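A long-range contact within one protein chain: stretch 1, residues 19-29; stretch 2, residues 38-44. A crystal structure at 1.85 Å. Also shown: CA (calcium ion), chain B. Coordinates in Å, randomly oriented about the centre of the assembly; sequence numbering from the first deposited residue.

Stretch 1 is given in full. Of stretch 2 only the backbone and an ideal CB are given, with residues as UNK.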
# COMPACT_ATOMS: atom_id res chain seq x y z
N GLY A 19 3.08 -33.87 15.91
CA GLY A 19 2.32 -34.28 14.74
C GLY A 19 3.18 -34.81 13.61
O GLY A 19 2.65 -35.26 12.59
N ALA A 20 4.49 -34.76 13.78
CA ALA A 20 5.42 -35.21 12.74
C ALA A 20 5.55 -36.73 12.70
O ALA A 20 5.79 -37.31 11.64
CB ALA A 20 6.79 -34.57 12.94
N GLY A 21 5.38 -37.37 13.85
CA GLY A 21 5.55 -38.81 13.95
C GLY A 21 7.01 -39.22 13.79
O GLY A 21 7.91 -38.43 14.06
N GLU A 22 7.24 -40.45 13.35
CA GLU A 22 8.60 -40.94 13.15
C GLU A 22 9.27 -40.24 11.97
O GLU A 22 8.60 -39.90 10.99
CB GLU A 22 8.60 -42.45 12.94
CG GLU A 22 8.30 -43.25 14.20
CD GLU A 22 9.20 -42.85 15.36
OE1 GLU A 22 8.74 -42.09 16.24
OE2 GLU A 22 10.37 -43.30 15.40
N PRO A 23 10.59 -40.01 12.07
CA PRO A 23 11.33 -39.30 11.02
C PRO A 23 11.27 -40.03 9.68
O PRO A 23 11.33 -41.26 9.63
CB PRO A 23 12.77 -39.28 11.56
CG PRO A 23 12.63 -39.45 13.03
CD PRO A 23 11.45 -40.36 13.21
N TRP A 24 11.16 -39.26 8.60
CA TRP A 24 11.23 -39.79 7.24
C TRP A 24 12.66 -39.71 6.73
O TRP A 24 13.41 -38.82 7.14
CB TRP A 24 10.30 -39.02 6.30
CG TRP A 24 8.85 -39.11 6.65
CD1 TRP A 24 8.22 -38.50 7.70
CD2 TRP A 24 7.84 -39.83 5.94
NE1 TRP A 24 6.88 -38.81 7.69
CE2 TRP A 24 6.62 -39.62 6.62
CE3 TRP A 24 7.85 -40.63 4.80
CZ2 TRP A 24 5.42 -40.19 6.19
CZ3 TRP A 24 6.65 -41.20 4.37
CH2 TRP A 24 5.46 -40.97 5.07
N THR A 25 13.04 -40.61 5.83
CA THR A 25 14.36 -40.54 5.22
C THR A 25 14.26 -40.42 3.70
O THR A 25 15.26 -40.19 3.02
CB THR A 25 15.22 -41.75 5.59
OG1 THR A 25 14.55 -42.96 5.20
CG2 THR A 25 15.47 -41.78 7.09
N SER A 26 13.06 -40.58 3.17
CA SER A 26 12.78 -40.29 1.77
C SER A 26 11.28 -40.07 1.58
O SER A 26 10.48 -40.48 2.42
CB SER A 26 13.27 -41.42 0.85
OG SER A 26 12.52 -42.60 1.04
N VAL A 27 10.91 -39.40 0.49
CA VAL A 27 9.50 -39.26 0.15
C VAL A 27 9.09 -40.56 -0.54
O VAL A 27 9.02 -40.64 -1.77
CB VAL A 27 9.23 -38.04 -0.75
CG1 VAL A 27 7.73 -37.82 -0.91
CG2 VAL A 27 9.88 -36.81 -0.17
N TYR A 28 8.84 -41.57 0.29
CA TYR A 28 8.68 -42.95 -0.15
C TYR A 28 9.88 -43.40 -0.98
O TYR A 28 10.94 -43.68 -0.42
CB TYR A 28 7.36 -43.12 -0.90
CG TYR A 28 6.18 -42.91 0.03
CD1 TYR A 28 5.74 -43.93 0.86
CD2 TYR A 28 5.53 -41.69 0.10
CE1 TYR A 28 4.67 -43.75 1.72
CE2 TYR A 28 4.46 -41.49 0.96
CZ TYR A 28 4.04 -42.53 1.77
OH TYR A 28 2.97 -42.34 2.62
N ASP A 29 9.73 -43.47 -2.30
CA ASP A 29 10.81 -43.99 -3.13
C ASP A 29 11.75 -42.91 -3.67
O ASP A 29 12.74 -43.22 -4.33
CB ASP A 29 10.24 -44.80 -4.30
CG ASP A 29 9.92 -46.23 -3.92
OD1 ASP A 29 10.54 -46.75 -2.96
OD2 ASP A 29 9.05 -46.84 -4.57
N UNK A 38 20.06 -34.45 11.58
CA UNK A 38 19.43 -35.38 12.50
C UNK A 38 19.09 -36.72 11.87
O UNK A 38 19.78 -37.18 10.96
CB UNK A 38 18.16 -34.75 13.07
N UNK A 39 18.01 -37.34 12.34
CA UNK A 39 17.67 -38.69 11.92
C UNK A 39 16.86 -38.72 10.63
O UNK A 39 16.68 -39.78 10.03
CB UNK A 39 16.89 -39.40 13.03
N UNK A 40 16.37 -37.56 10.20
CA UNK A 40 15.60 -37.49 8.98
C UNK A 40 14.88 -36.17 8.80
O UNK A 40 15.44 -35.10 9.05
CB UNK A 40 14.59 -38.63 8.95
N UNK A 41 13.62 -36.23 8.38
CA UNK A 41 12.83 -35.02 8.20
C UNK A 41 11.35 -35.28 8.42
O UNK A 41 10.91 -36.42 8.53
CB UNK A 41 13.06 -34.44 6.80
N UNK A 42 10.58 -34.20 8.49
CA UNK A 42 9.13 -34.29 8.59
C UNK A 42 8.52 -34.19 7.20
O UNK A 42 8.86 -33.30 6.42
CB UNK A 42 8.57 -33.20 9.51
N UNK A 43 7.63 -35.12 6.88
CA UNK A 43 6.89 -35.08 5.62
C UNK A 43 5.48 -34.60 5.91
O UNK A 43 4.62 -35.37 6.34
CB UNK A 43 6.87 -36.45 4.94
N UNK A 44 5.26 -33.31 5.71
CA UNK A 44 3.96 -32.69 5.91
C UNK A 44 3.02 -33.08 4.78
O UNK A 44 3.23 -32.66 3.65
CB UNK A 44 4.09 -31.17 6.00
CA CA B . 16.02 -33.20 10.40

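Position 38 has phi 70° and psi -149°. Nothing of stretch 1 lies within 5.5 Å of its ideal CB, so the contact sets no demand; the positive phi by itself favours glycine. The deposited residue is Gly38.

At position 39 the CA-to-CB bond points sideways, and the ideal CB lies 4.3 Å from Pro23 CG. The backbone angles (-85°/-12°) are ordinary, and stretch 1 places the apolar Pro23 ring beside the CB without closing a pocket over it. Many residues would suit, long polar ones included. Lys39 is deposited. With chi1 m and the other three angles t, its chain is extended and its end leads away from stretch 1; the contact with Pro23 is made near the root.

Position 40 is restrictive. Its ideal CB points toward stretch 1 and would stand 2.2 Å from Trp24 O, a clash, and 3.2 Å from Pro23 CB, which is tight. Phi/psi of 168°/-136° points the same way, so glycine is the clear expectation, and Gly40 is found. The absent side chain lets Gly40 CA come within 3.2 Å of Trp24 O in a CA-H...O contact, while Gly40 O binds the calcium ion at 2.4 Å.

At position 41 the backbone pairs with stretch 1 whatever the side chain. Trp24 N donates to the carbonyl O of 41 (2.9 Å, 166°), and the N of 41 donates to Trp24 O (2.9 Å, 145°), forming a single antiparallel bridge. The CA-to-CB bond is sideways and the ideal CB is 4.4 Å from Trp24 O, but a long side chain could turn along the backbone of residues 25 to 27. A large apolar group, aromatic or aliphatic, would suit. Phe41, with chi1 p (60°), does bring its ring nearer: Trp24 CB lies over one face, 3.9 Å from the centroid and 20° off the normal. Phe41 CE2 reaches Thr25 C at 3.5 Å, and Phe41 CZ lies 4.3 Å from Val27 CG2.

Position 42 points sideways, its ideal CB 4.1 Å from Ala20 CB. That neighbour favours a small or modest apolar residue, although stretch 1 alone does not fix the size. Ala42 supplies a methyl-to-methyl contact at this distance.

Position 43 points toward stretch 1, with its ideal CB 3.6 Å from Trp24 CE2 and over the indole. Beyond lie Val27 and Tyr28, so a long apolar or aromatic side chain would fit. In Tyr43, CB sits 3.5 Å from the centroid of the Trp24 five-membered ring, only 3° off its normal. With chi1 t, the phenol turns its edge to the face of the Trp24 six-membered ring (centroids 5.1 Å apart, planes at 85°). Val27 CG1 approaches Tyr43 CZ at 3.6 Å. Water 2 accepts from Tyr43 N and donates to Ala20 O, both at 2.8 Å, linking the backbones.

Position 44 points away, with nothing of stretch 1 within 5.5 Å of its CB. The contact leaves the choice open; Leu44 is deposited.

Stretch 2 (38-44) GKGFAYL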
# COMPACT_ATOMS: atom_id res chain seq x y z
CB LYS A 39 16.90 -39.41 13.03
CG LYS A 39 17.71 -39.63 14.30
CD LYS A 39 16.89 -40.35 15.36
CE LYS A 39 17.73 -40.65 16.59
NZ LYS A 39 16.94 -41.34 17.65
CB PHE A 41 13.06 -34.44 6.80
CG PHE A 41 12.69 -35.37 5.67
CD1 PHE A 41 11.41 -35.37 5.13
CD2 PHE A 41 13.63 -36.24 5.14
CE1 PHE A 41 11.08 -36.22 4.10
CE2 PHE A 41 13.30 -37.09 4.10
CZ PHE A 41 12.02 -37.08 3.58
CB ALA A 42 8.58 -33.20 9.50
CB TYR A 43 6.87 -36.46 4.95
CG TYR A 43 6.22 -36.50 3.58
CD1 TYR A 43 6.12 -35.36 2.79
CD2 TYR A 43 5.70 -37.69 3.08
CE1 TYR A 43 5.53 -35.40 1.53
CE2 TYR A 43 5.11 -37.74 1.83
CZ TYR A 43 5.02 -36.60 1.07
OH TYR A 43 4.42 -36.67 -0.17
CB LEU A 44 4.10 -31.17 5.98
CG LEU A 44 2.84 -30.30 5.97
CD1 LEU A 44 2.13 -30.36 7.29
CD2 LEU A 44 3.18 -28.85 5.62
O HOH W 1 3.69 -35.42 9.44
O HOH W 2 6.31 -35.99 9.20
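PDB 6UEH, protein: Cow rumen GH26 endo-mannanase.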